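Local coordinates for PUM-HD domain-containing protein (Caenorhabditis elegans, PDB 7CGF) that binds RNA through its Pumilio homology domain and probably recognises target elements in the 3' untranslated regions of messenger RNAs, at residues A[148-153]-A[175-180]; A[183-188]-A[211-216]; A[125-130]-A[159-164]. The protein carries 2 engineered substitutions. All coordinates share one frame; numbering follows the deposited sequence.

Interaction 1: residues A[148-153]-A[175-180]; sequences RCMKDQ and VDTLLE. With nucleotides of chain B.
Met150 CE is pressed against Leu178 CD2 at 3.4 Å, closer than two methyl carbons usually come; the end of the methionine, SD and CE, makes the contact, with CE its tight point. The methionine sits in the C-terminal part of helix 146-150 with its CB directed at helix 172-178. Its chain runs out straight as far as the sulfur and then bends at the last torsion (chi3 43°), which turns CE onto the leucine branch while SD stays beside Thr177. There the sulfur lies 3.7 Å from Thr177 CG2, the two chains passing alongside one another and pointing opposite ways. With chi1 at -57°, Thr177 turns its methyl to the sulfur and its hydroxyl to the carbonyl of Phe173 one turn back, to which it is hydrogen-bonded. The three touching residues are buried, and no hydrogen bond spans the two segments. Met188 of helix 184-189 touches both Met150 and Leu178, and helix 194-204 adds Val197 against the former and Val198 and Cys201 against the latter.

Beyond Lys151 the chain turns toward the RNA. Asp152 OD2 accepts from the backbone N atoms of Asn154 and Gly155 and so caps the start of the next helix. At Gln153 the extended side chain carries NE2 to the phosphate oxygen OP1 of A6 of chain B, a single 2.6 Å bond with an N-H...O angle of 144°. The methionine-leucine contact itself belongs to the apolar core between the short helices of Pumilio repeats, in the alpha-helical repeat fold of the PUF domain.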
loop_
_atom_site.group_PDB
_atom_site.type_symbol
_atom_site.label_atom_id
_atom_site.label_comp_id
_atom_site.label_asym_id
_atom_site.label_seq_id
_atom_site.Cartn_x
_atom_site.Cartn_y
_atom_site.Cartn_z
ATOM N N ARG A 148 -6.468 5.834 -15.001
ATOM C CA ARG A 148 -6.463 4.400 -15.254
ATOM C C ARG A 148 -5.313 3.730 -14.520
ATOM O O ARG A 148 -5.449 2.601 -14.031
ATOM C CB ARG A 148 -6.387 4.150 -16.765
ATOM C CG ARG A 148 -6.557 2.690 -17.174
ATOM C CD ARG A 148 -6.697 2.528 -18.691
ATOM N NE ARG A 148 -5.725 3.334 -19.431
ATOM C CZ ARG A 148 -4.620 2.853 -19.995
ATOM N NH1 ARG A 148 -4.341 1.562 -19.924
ATOM N NH2 ARG A 148 -3.796 3.665 -20.641
ATOM N N CYS A 149 -4.193 4.440 -14.399
ATOM C CA CYS A 149 -3.036 3.902 -13.693
ATOM C C CYS A 149 -3.383 3.561 -12.245
ATOM O O CYS A 149 -2.967 2.523 -11.722
ATOM C CB CYS A 149 -1.911 4.934 -13.761
ATOM S SG CYS A 149 -0.261 4.276 -13.843
ATOM N N MET A 150 -4.170 4.417 -11.590
ATOM C CA MET A 150 -4.441 4.243 -10.166
ATOM C C MET A 150 -5.236 2.980 -9.872
ATOM O O MET A 150 -5.110 2.412 -8.780
ATOM C CB MET A 150 -5.175 5.475 -9.641
ATOM C CG MET A 150 -4.309 6.707 -9.704
ATOM S SD MET A 150 -5.313 8.171 -9.343
ATOM C CE MET A 150 -6.187 7.455 -8.018
ATOM N N LYS A 151 -6.063 2.525 -10.810
ATOM C CA LYS A 151 -6.887 1.341 -10.611
ATOM C C LYS A 151 -6.278 0.098 -11.224
ATOM O O LYS A 151 -6.944 -0.938 -11.288
ATOM C CB LYS A 151 -8.279 1.563 -11.202
ATOM C CG LYS A 151 -9.019 2.678 -10.534
ATOM C CD LYS A 151 -10.355 2.897 -11.198
ATOM C CE LYS A 151 -11.346 1.824 -10.813
ATOM N NZ LYS A 151 -12.717 2.222 -11.250
ATOM N N ASP A 152 -5.056 0.191 -11.735
ATOM C CA ASP A 152 -4.430 -0.928 -12.425
ATOM C C ASP A 152 -3.544 -1.697 -11.458
ATOM O O ASP A 152 -2.850 -1.093 -10.633
ATOM C CB ASP A 152 -3.607 -0.444 -13.624
ATOM C CG ASP A 152 -3.015 -1.595 -14.401
ATOM O OD1 ASP A 152 -3.780 -2.325 -15.077
ATOM O OD2 ASP A 152 -1.784 -1.788 -14.312
ATOM N N GLN A 153 -3.569 -3.034 -11.576
ATOM C CA GLN A 153 -2.766 -3.898 -10.719
ATOM C C GLN A 153 -1.299 -3.499 -10.757
ATOM O O GLN A 153 -0.607 -3.541 -9.737
ATOM C CB GLN A 153 -2.909 -5.355 -11.179
ATOM C CG GLN A 153 -2.076 -6.338 -10.420
ATOM C CD GLN A 153 -2.290 -7.742 -10.981
ATOM O OE1 GLN A 153 -2.444 -7.906 -12.191
ATOM N NE2 GLN A 153 -2.330 -8.735 -10.119
ATOM N N VAL A 175 -3.238 13.904 -6.429
ATOM C CA VAL A 175 -4.289 14.341 -5.514
ATOM C C VAL A 175 -5.454 14.937 -6.299
ATOM O O VAL A 175 -6.618 14.624 -6.031
ATOM C CB VAL A 175 -3.706 15.338 -4.493
ATOM C CG1 VAL A 175 -4.800 15.896 -3.597
ATOM C CG2 VAL A 175 -2.627 14.653 -3.631
ATOM N N ASP A 176 -5.161 15.782 -7.296
ATOM C CA ASP A 176 -6.225 16.380 -8.109
ATOM C C ASP A 176 -6.958 15.339 -8.943
ATOM O O ASP A 176 -8.095 15.584 -9.375
ATOM C CB ASP A 176 -5.670 17.469 -9.041
ATOM C CG ASP A 176 -5.113 18.682 -8.286
ATOM O OD1 ASP A 176 -5.399 18.832 -7.084
ATOM O OD2 ASP A 176 -4.391 19.492 -8.914
ATOM N N THR A 177 -6.316 14.198 -9.223
ATOM C CA THR A 177 -7.034 13.105 -9.875
ATOM C C THR A 177 -7.989 12.422 -8.904
ATOM O O THR A 177 -9.138 12.138 -9.259
ATOM C CB THR A 177 -6.048 12.094 -10.456
ATOM O OG1 THR A 177 -5.172 12.751 -11.356
ATOM C CG2 THR A 177 -6.811 10.997 -11.240
ATOM N N LEU A 178 -7.550 12.181 -7.658
ATOM C CA LEU A 178 -8.474 11.720 -6.620
ATOM C C LEU A 178 -9.667 12.645 -6.470
ATOM O O LEU A 178 -10.771 12.185 -6.157
ATOM C CB LEU A 178 -7.760 11.601 -5.270
ATOM C CG LEU A 178 -6.739 10.456 -5.203
ATOM C CD1 LEU A 178 -6.039 10.453 -3.852
ATOM C CD2 LEU A 178 -7.468 9.144 -5.411
ATOM N N LEU A 179 -9.463 13.944 -6.680
ATOM C CA LEU A 179 -10.509 14.946 -6.544
ATOM C C LEU A 179 -11.128 15.348 -7.887
ATOM O O LEU A 179 -11.846 16.352 -7.948
ATOM C CB LEU A 179 -9.944 16.187 -5.844
ATOM C CG LEU A 179 -9.476 15.958 -4.403
ATOM C CD1 LEU A 179 -8.620 17.131 -3.925
ATOM C CD2 LEU A 179 -10.678 15.741 -3.513
ATOM N N GLU A 180 -10.910 14.577 -8.953
ATOM C CA GLU A 180 -11.288 15.098 -10.264
ATOM C C GLU A 180 -12.808 15.183 -10.439
ATOM O O GLU A 180 -13.284 16.092 -11.123
ATOM C CB GLU A 180 -10.628 14.269 -11.376
ATOM C CG GLU A 180 -11.264 12.926 -11.631
ATOM C CD GLU A 180 -10.441 12.045 -12.582
ATOM O OE1 GLU A 180 -9.443 12.526 -13.141
ATOM O OE2 GLU A 180 -10.801 10.874 -12.761
ATOM P P A B 6 -1.971 -8.618 -6.372
ATOM O OP1 A B 6 -2.741 -8.952 -7.591
ATOM O OP2 A B 6 -1.574 -9.642 -5.380
ATOM O "O5'" A B 6 -0.626 -7.899 -6.840
ATOM C "C5'" A B 6 0.560 -8.659 -7.036
ATOM C "C4'" A B 6 1.067 -8.557 -8.455
ATOM O "O4'" A B 6 1.235 -7.171 -8.823
ATOM C "C3'" A B 6 2.429 -9.187 -8.682
ATOM O "O3'" A B 6 2.298 -10.566 -8.954
ATOM C "C2'" A B 6 3.011 -8.393 -9.853
ATOM O "O2'" A B 6 2.569 -8.939 -11.091
ATOM C "C1'" A B 6 2.365 -7.017 -9.659
ATOM N N9 A B 6 3.261 -6.014 -9.036
ATOM C C8 A B 6 3.652 -4.824 -9.616
ATOM N N7 A B 6 4.451 -4.098 -8.845
ATOM C C5 A B 6 4.588 -4.871 -7.693
ATOM C C6 A B 6 5.306 -4.676 -6.492
ATOM N N6 A B 6 6.037 -3.584 -6.240
ATOM N N1 A B 6 5.248 -5.632 -5.543
ATOM C C2 A B 6 4.514 -6.730 -5.775
ATOM N N3 A B 6 3.799 -7.030 -6.855
ATOM C C4 A B 6 3.860 -6.051 -7.790
#

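Interaction 2: residues A[183-188]-A[211-216]; sequences NTIYEM and KPVIGQ
A small, apolar helix-to-helix contact joins the start of helix 184-189 to the middle of helix 207-219, with Ile185 set against Val213 and Gln216. Both segments lie in the Pumilio homology domain, and the nearest atom of the pair is about 9 Å from the bound RNA, so this is packing in the body of the fold. Ile185 directs its CB toward the other helix, where its branch point sits 3.7 Å from Gln216 CB. CG1 and CG2 of the isoleucine flank the same methylene, CG2 at 3.8 Å. Further out, CD1 meets Val213 CG1 at 3.7 Å, and the two side chains lie roughly perpendicular.

Packing of this kind between helices, through branched aliphatic residues, builds the hydrophobic layer of the curved alpha-helical repeat stack that PUF domains form. Here Leu178 and Val198 touch Ile185 from helices 172-178 and 194-204, and Val175 touches Val213. Gln216 meets Ile185 through its CB. A bend at its second torsion (chi2 -29°) turns the amide aside, where NE2 donates to Ser182 O and OE1 accepts from Lys219 NZ. Pro212, whose ring nitrogen has no hydrogen to give, marks a kink in the helix just before Val213, while its carbonyl still receives Gln216 N at 3.1 Å.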
loop_
_atom_site.group_PDB
_atom_site.type_symbol
_atom_site.label_atom_id
_atom_site.label_comp_id
_atom_site.label_asym_id
_atom_site.label_seq_id
_atom_site.Cartn_x
_atom_site.Cartn_y
_atom_site.Cartn_z
ATOM N N ASN A 183 -17.362 11.480 -7.369
ATOM C CA ASN A 183 -17.351 10.095 -6.911
ATOM C C ASN A 183 -15.979 9.437 -6.986
ATOM O O ASN A 183 -15.875 8.248 -6.685
ATOM C CB ASN A 183 -18.335 9.265 -7.725
ATOM C CG ASN A 183 -17.951 9.181 -9.198
ATOM O OD1 ASN A 183 -17.334 10.103 -9.752
ATOM N ND2 ASN A 183 -18.323 8.079 -9.843
ATOM N N THR A 184 -14.937 10.162 -7.385
ATOM C CA THR A 184 -13.653 9.506 -7.649
ATOM C C THR A 184 -13.060 8.889 -6.383
ATOM O O THR A 184 -12.538 7.773 -6.419
ATOM C CB THR A 184 -12.680 10.509 -8.264
ATOM O OG1 THR A 184 -13.313 11.125 -9.391
ATOM C CG2 THR A 184 -11.412 9.796 -8.763
ATOM N N ILE A 185 -13.112 9.602 -5.254
ATOM C CA ILE A 185 -12.520 9.047 -4.039
ATOM C C ILE A 185 -13.284 7.813 -3.585
ATOM O O ILE A 185 -12.681 6.822 -3.150
ATOM C CB ILE A 185 -12.440 10.117 -2.938
ATOM C CG1 ILE A 185 -11.134 10.866 -3.045
ATOM C CG2 ILE A 185 -12.607 9.496 -1.544
ATOM C CD1 ILE A 185 -9.933 10.036 -2.656
ATOM N N TYR A 186 -14.606 7.815 -3.736
ATOM C CA TYR A 186 -15.366 6.610 -3.427
ATOM C C TYR A 186 -14.938 5.462 -4.339
ATOM O O TYR A 186 -14.633 4.357 -3.865
ATOM C CB TYR A 186 -16.871 6.870 -3.564
ATOM C CG TYR A 186 -17.646 5.580 -3.394
ATOM C CD1 TYR A 186 -17.928 5.091 -2.133
ATOM C CD2 TYR A 186 -18.025 4.824 -4.499
ATOM C CE1 TYR A 186 -18.606 3.892 -1.974
ATOM C CE2 TYR A 186 -18.682 3.625 -4.351
ATOM C CZ TYR A 186 -18.969 3.170 -3.086
ATOM O OH TYR A 186 -19.637 1.983 -2.939
ATOM N N GLU A 187 -14.911 5.725 -5.654
ATOM C CA GLU A 187 -14.549 4.720 -6.651
ATOM C C GLU A 187 -13.183 4.128 -6.344
ATOM O O GLU A 187 -12.990 2.906 -6.427
ATOM C CB GLU A 187 -14.565 5.357 -8.053
ATOM C CG GLU A 187 -13.808 4.583 -9.156
ATOM C CD GLU A 187 -13.444 5.399 -10.442
ATOM O OE1 GLU A 187 -13.001 4.768 -11.433
ATOM O OE2 GLU A 187 -13.580 6.644 -10.489
ATOM N N MET A 188 -12.232 4.975 -5.960
ATOM C CA MET A 188 -10.887 4.476 -5.667
ATOM C C MET A 188 -10.857 3.719 -4.349
ATOM O O MET A 188 -10.177 2.685 -4.226
ATOM C CB MET A 188 -9.880 5.631 -5.635
ATOM C CG MET A 188 -9.669 6.345 -6.969
ATOM S SD MET A 188 -8.914 5.221 -8.160
ATOM C CE MET A 188 -9.010 6.251 -9.652
ATOM N N LYS A 211 -6.566 17.186 3.342
ATOM C CA LYS A 211 -7.842 17.689 3.853
ATOM C C LYS A 211 -9.004 17.487 2.881
ATOM O O LYS A 211 -10.022 16.900 3.284
ATOM C CB LYS A 211 -7.697 19.169 4.244
ATOM C CG LYS A 211 -8.932 19.695 4.959
ATOM C CD LYS A 211 -8.781 21.152 5.413
ATOM C CE LYS A 211 -9.980 21.559 6.272
ATOM N NZ LYS A 211 -9.903 22.968 6.775
ATOM N N PRO A 212 -8.925 17.896 1.610
ATOM C CA PRO A 212 -10.057 17.629 0.711
ATOM C C PRO A 212 -10.251 16.151 0.398
ATOM O O PRO A 212 -11.378 15.738 0.111
ATOM C CB PRO A 212 -9.709 18.431 -0.546
ATOM C CG PRO A 212 -8.223 18.608 -0.490
ATOM C CD PRO A 212 -7.865 18.686 0.955
ATOM N N VAL A 213 -9.183 15.353 0.397
ATOM C CA VAL A 213 -9.336 13.912 0.191
ATOM C C VAL A 213 -10.149 13.311 1.329
ATOM O O VAL A 213 -11.122 12.571 1.117
ATOM C CB VAL A 213 -7.951 13.245 0.067
ATOM C CG1 VAL A 213 -8.072 11.715 0.092
ATOM C CG2 VAL A 213 -7.251 13.704 -1.208
ATOM N N ILE A 214 -9.767 13.640 2.560
ATOM C CA ILE A 214 -10.508 13.169 3.723
ATOM C C ILE A 214 -11.937 13.689 3.686
ATOM O O ILE A 214 -12.880 12.987 4.068
ATOM C CB ILE A 214 -9.759 13.575 5.003
ATOM C CG1 ILE A 214 -8.459 12.758 5.085
ATOM C CG2 ILE A 214 -10.633 13.357 6.265
ATOM C CD1 ILE A 214 -7.433 13.285 6.098
ATOM N N GLY A 215 -12.127 14.921 3.207
ATOM C CA GLY A 215 -13.477 15.464 3.142
ATOM C C GLY A 215 -14.391 14.663 2.234
ATOM O O GLY A 215 -15.572 14.470 2.539
ATOM N N GLN A 216 -13.848 14.157 1.118
ATOM C CA GLN A 216 -14.632 13.297 0.236
ATOM C C GLN A 216 -14.973 11.981 0.917
ATOM O O GLN A 216 -16.098 11.486 0.799
ATOM C CB GLN A 216 -13.870 13.003 -1.067
ATOM C CG GLN A 216 -14.051 13.973 -2.238
ATOM C CD GLN A 216 -15.401 14.667 -2.269
ATOM O OE1 GLN A 216 -15.545 15.711 -1.663
ATOM N NE2 GLN A 216 -16.380 14.107 -2.981
#

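Interaction 3: residues A[125-130]-A[159-164]; sequences KALEKI and VQKAIE. With nucleotides of chain B.
Lys161 reaches across to Glu128 between two helices that run almost exactly parallel, their segment axes 2° apart in direction and 9.2 Å apart at closest approach. The lysine starts with CG anti to its backbone N (chi1 -173°) and then bends twice, at chi2 and chi3, which brings its chain obliquely across that of the glutamate. NZ donates to Glu128 OE1 at 2.9 Å, arriving from above the carboxylate, 45° out of its plane. Glu128 bends at its own second torsion to meet it, and its OE1 also lies 3.6 Å from both CD and CE of the lysine, so the carboxylate oxygen also rests against the lysine methylenes near its tip. Glu164, one turn further along, adds a long ion pair: its OE1 is 4.0 Å from Lys161 NZ. The two glutamate OE1 atoms are themselves 5.4 Å apart, with the lysine charge probably easing their repulsion. A methionine in place of Lys161 would probably leave Glu128 and Glu164 facing each other without their shared cation.

Beneath this polar bridge the contact is apolar. Leu127 CB packs on Lys161 CG at 3.8 Å, and its CD1 lies over the backbone N and CB of Ala162, the latter at 4.2 Å. Separately, on the RNA side of helix 155-165, Gln160 OE1 accepts from N2 of G5 of chain B at 2.8 Å and from Arg200 NH1, while its NE2 donates to Cys156 O, an arrangement that fixes the amide's rotation at the base.

Helix 155-165 thus stands between helix 119-129 and helix 194-204 in the row of helices facing the RNA; Val197 and Cys201 receive Val159 and Ile163, and helix 132-142 lies behind, touching Ala126 and Ala162.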
loop_
_atom_site.group_PDB
_atom_site.type_symbol
_atom_site.label_atom_id
_atom_site.label_comp_id
_atom_site.label_asym_id
_atom_site.label_seq_id
_atom_site.Cartn_x
_atom_site.Cartn_y
_atom_site.Cartn_z
ATOM N N LYS A 125 11.637 0.812 -9.718
ATOM C CA LYS A 125 13.049 0.893 -9.353
ATOM C C LYS A 125 13.600 2.287 -9.635
ATOM O O LYS A 125 14.294 2.867 -8.794
ATOM C CB LYS A 125 13.846 -0.177 -10.114
ATOM C CG LYS A 125 15.376 -0.141 -9.907
ATOM C CD LYS A 125 15.759 -0.240 -8.442
ATOM C CE LYS A 125 15.218 -1.498 -7.789
ATOM N NZ LYS A 125 15.945 -2.691 -8.276
ATOM N N ALA A 126 13.290 2.840 -10.811
ATOM C CA ALA A 126 13.756 4.186 -11.150
ATOM C C ALA A 126 13.260 5.212 -10.131
ATOM O O ALA A 126 14.046 6.000 -9.588
ATOM C CB ALA A 126 13.306 4.543 -12.569
ATOM N N LEU A 127 11.960 5.193 -9.815
ATOM C CA LEU A 127 11.458 6.172 -8.853
ATOM C C LEU A 127 12.071 5.978 -7.472
ATOM O O LEU A 127 12.229 6.947 -6.714
ATOM C CB LEU A 127 9.931 6.092 -8.767
ATOM C CG LEU A 127 9.188 6.538 -10.014
ATOM C CD1 LEU A 127 7.699 6.218 -9.869
ATOM C CD2 LEU A 127 9.400 8.041 -10.286
ATOM N N GLU A 128 12.389 4.737 -7.112
ATOM C CA GLU A 128 12.995 4.453 -5.820
ATOM C C GLU A 128 14.383 5.058 -5.687
ATOM O O GLU A 128 14.797 5.412 -4.576
ATOM C CB GLU A 128 13.071 2.939 -5.628
ATOM C CG GLU A 128 13.876 2.457 -4.441
ATOM C CD GLU A 128 13.212 2.741 -3.115
ATOM O OE1 GLU A 128 11.980 2.997 -3.099
ATOM O OE2 GLU A 128 13.931 2.693 -2.089
ATOM N N LYS A 129 15.110 5.194 -6.789
ATOM C CA LYS A 129 16.543 5.484 -6.726
ATOM C C LYS A 129 16.946 6.859 -7.242
ATOM O O LYS A 129 17.862 7.476 -6.679
ATOM C CB LYS A 129 17.324 4.427 -7.509
ATOM C CG LYS A 129 17.144 2.987 -6.993
ATOM C CD LYS A 129 17.790 2.784 -5.642
ATOM C CE LYS A 129 17.715 1.318 -5.215
ATOM N NZ LYS A 129 18.391 1.063 -3.913
ATOM N N ILE A 130 16.309 7.362 -8.295
ATOM C CA ILE A 130 16.878 8.482 -9.039
ATOM C C ILE A 130 16.556 9.830 -8.408
ATOM O O ILE A 130 15.673 9.954 -7.547
ATOM C CB ILE A 130 16.430 8.461 -10.511
ATOM C CG1 ILE A 130 14.935 8.803 -10.640
ATOM C CG2 ILE A 130 16.792 7.126 -11.155
ATOM C CD1 ILE A 130 14.341 8.524 -12.030
ATOM N N VAL A 159 2.244 4.368 -9.070
ATOM C CA VAL A 159 1.694 5.561 -8.413
ATOM C C VAL A 159 2.038 5.561 -6.929
ATOM O O VAL A 159 2.376 6.607 -6.356
ATOM C CB VAL A 159 0.175 5.648 -8.641
ATOM C CG1 VAL A 159 -0.456 6.792 -7.797
ATOM C CG2 VAL A 159 -0.111 5.873 -10.099
ATOM N N GLN A 160 1.931 4.406 -6.271
ATOM C CA GLN A 160 2.269 4.374 -4.848
ATOM C C GLN A 160 3.740 4.698 -4.628
ATOM O O GLN A 160 4.085 5.422 -3.686
ATOM C CB GLN A 160 1.936 3.017 -4.247
ATOM C CG GLN A 160 0.439 2.817 -4.054
ATOM C CD GLN A 160 0.132 1.397 -3.640
ATOM O OE1 GLN A 160 0.412 0.995 -2.509
ATOM N NE2 GLN A 160 -0.440 0.623 -4.563
ATOM N N LYS A 161 4.624 4.163 -5.476
ATOM C CA LYS A 161 6.042 4.484 -5.345
ATOM C C LYS A 161 6.277 5.976 -5.519
ATOM O O LYS A 161 7.082 6.574 -4.795
ATOM C CB LYS A 161 6.866 3.690 -6.366
ATOM C CG LYS A 161 8.386 3.832 -6.203
ATOM C CD LYS A 161 8.851 3.293 -4.855
ATOM C CE LYS A 161 9.156 1.805 -4.896
ATOM N NZ LYS A 161 9.697 1.329 -3.584
ATOM N N ALA A 162 5.582 6.599 -6.478
ATOM C CA ALA A 162 5.719 8.044 -6.661
ATOM C C ALA A 162 5.336 8.799 -5.392
ATOM O O ALA A 162 6.034 9.735 -4.971
ATOM C CB ALA A 162 4.857 8.510 -7.832
ATOM N N ILE A 163 4.202 8.433 -4.789
ATOM C CA ILE A 163 3.751 9.106 -3.571
ATOM C C ILE A 163 4.741 8.894 -2.439
ATOM O O ILE A 163 4.956 9.792 -1.610
ATOM C CB ILE A 163 2.333 8.616 -3.199
ATOM C CG1 ILE A 163 1.332 9.081 -4.258
ATOM C CG2 ILE A 163 1.906 9.127 -1.816
ATOM C CD1 ILE A 163 0.014 8.285 -4.241
ATOM N N GLU A 164 5.366 7.717 -2.388
ATOM C CA GLU A 164 6.319 7.416 -1.325
ATOM C C GLU A 164 7.617 8.211 -1.468
ATOM O O GLU A 164 8.203 8.623 -0.459
ATOM C CB GLU A 164 6.622 5.918 -1.328
ATOM C CG GLU A 164 5.476 5.061 -0.825
ATOM C CD GLU A 164 5.651 3.591 -1.196
ATOM O OE1 GLU A 164 6.690 3.241 -1.816
ATOM O OE2 GLU A 164 4.740 2.799 -0.874
ATOM P P G B 5 -4.322 -9.693 -1.272
ATOM O OP1 G B 5 -4.410 -10.744 -2.312
ATOM O OP2 G B 5 -3.464 -9.911 -0.080
ATOM O "O5'" G B 5 -3.826 -8.338 -1.951
ATOM C "C5'" G B 5 -4.562 -7.720 -2.999
ATOM C "C4'" G B 5 -3.785 -6.593 -3.639
ATOM O "O4'" G B 5 -3.321 -5.669 -2.626
ATOM C "C3'" G B 5 -2.525 -6.995 -4.384
ATOM O "O3'" G B 5 -2.816 -7.437 -5.692
ATOM C "C2'" G B 5 -1.682 -5.724 -4.350
ATOM O "O2'" G B 5 -2.084 -4.821 -5.369
ATOM C "C1'" G B 5 -2.074 -5.125 -3.000
ATOM N N9 G B 5 -1.099 -5.429 -1.940
ATOM C C8 G B 5 -0.968 -6.600 -1.233
ATOM N N7 G B 5 -0.017 -6.552 -0.341
ATOM C C5 G B 5 0.509 -5.272 -0.478
ATOM C C6 G B 5 1.562 -4.636 0.221
ATOM O O6 G B 5 2.280 -5.086 1.126
ATOM N N1 G B 5 1.755 -3.336 -0.233
ATOM C C2 G B 5 1.033 -2.710 -1.221
ATOM N N2 G B 5 1.407 -1.449 -1.488
ATOM N N3 G B 5 0.047 -3.291 -1.894
ATOM C C4 G B 5 -0.152 -4.564 -1.464
#

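How the interactions relate
From the N terminus, 125-130 comes first, and interaction 3 closes its loop when the chain reaches 159-164. Before that, 148-153 has already opened interaction 1, which closes only at 175-180, so the two cross. Val159 touches Cys149 and Met150 where they meet. Interaction 2 follows in series, opening at 183-188 and closing at 211-216. It adjoins interaction 1 through a 2.6 Å salt bridge from Lys151 NZ to Glu187 OE1, and through packing of Thr184 and Ile185 on the end of helix 172-178. Interactions 2 and 3 do not touch. Together they link helices from 119-129 to 207-219 into one continuous run of the superhelix.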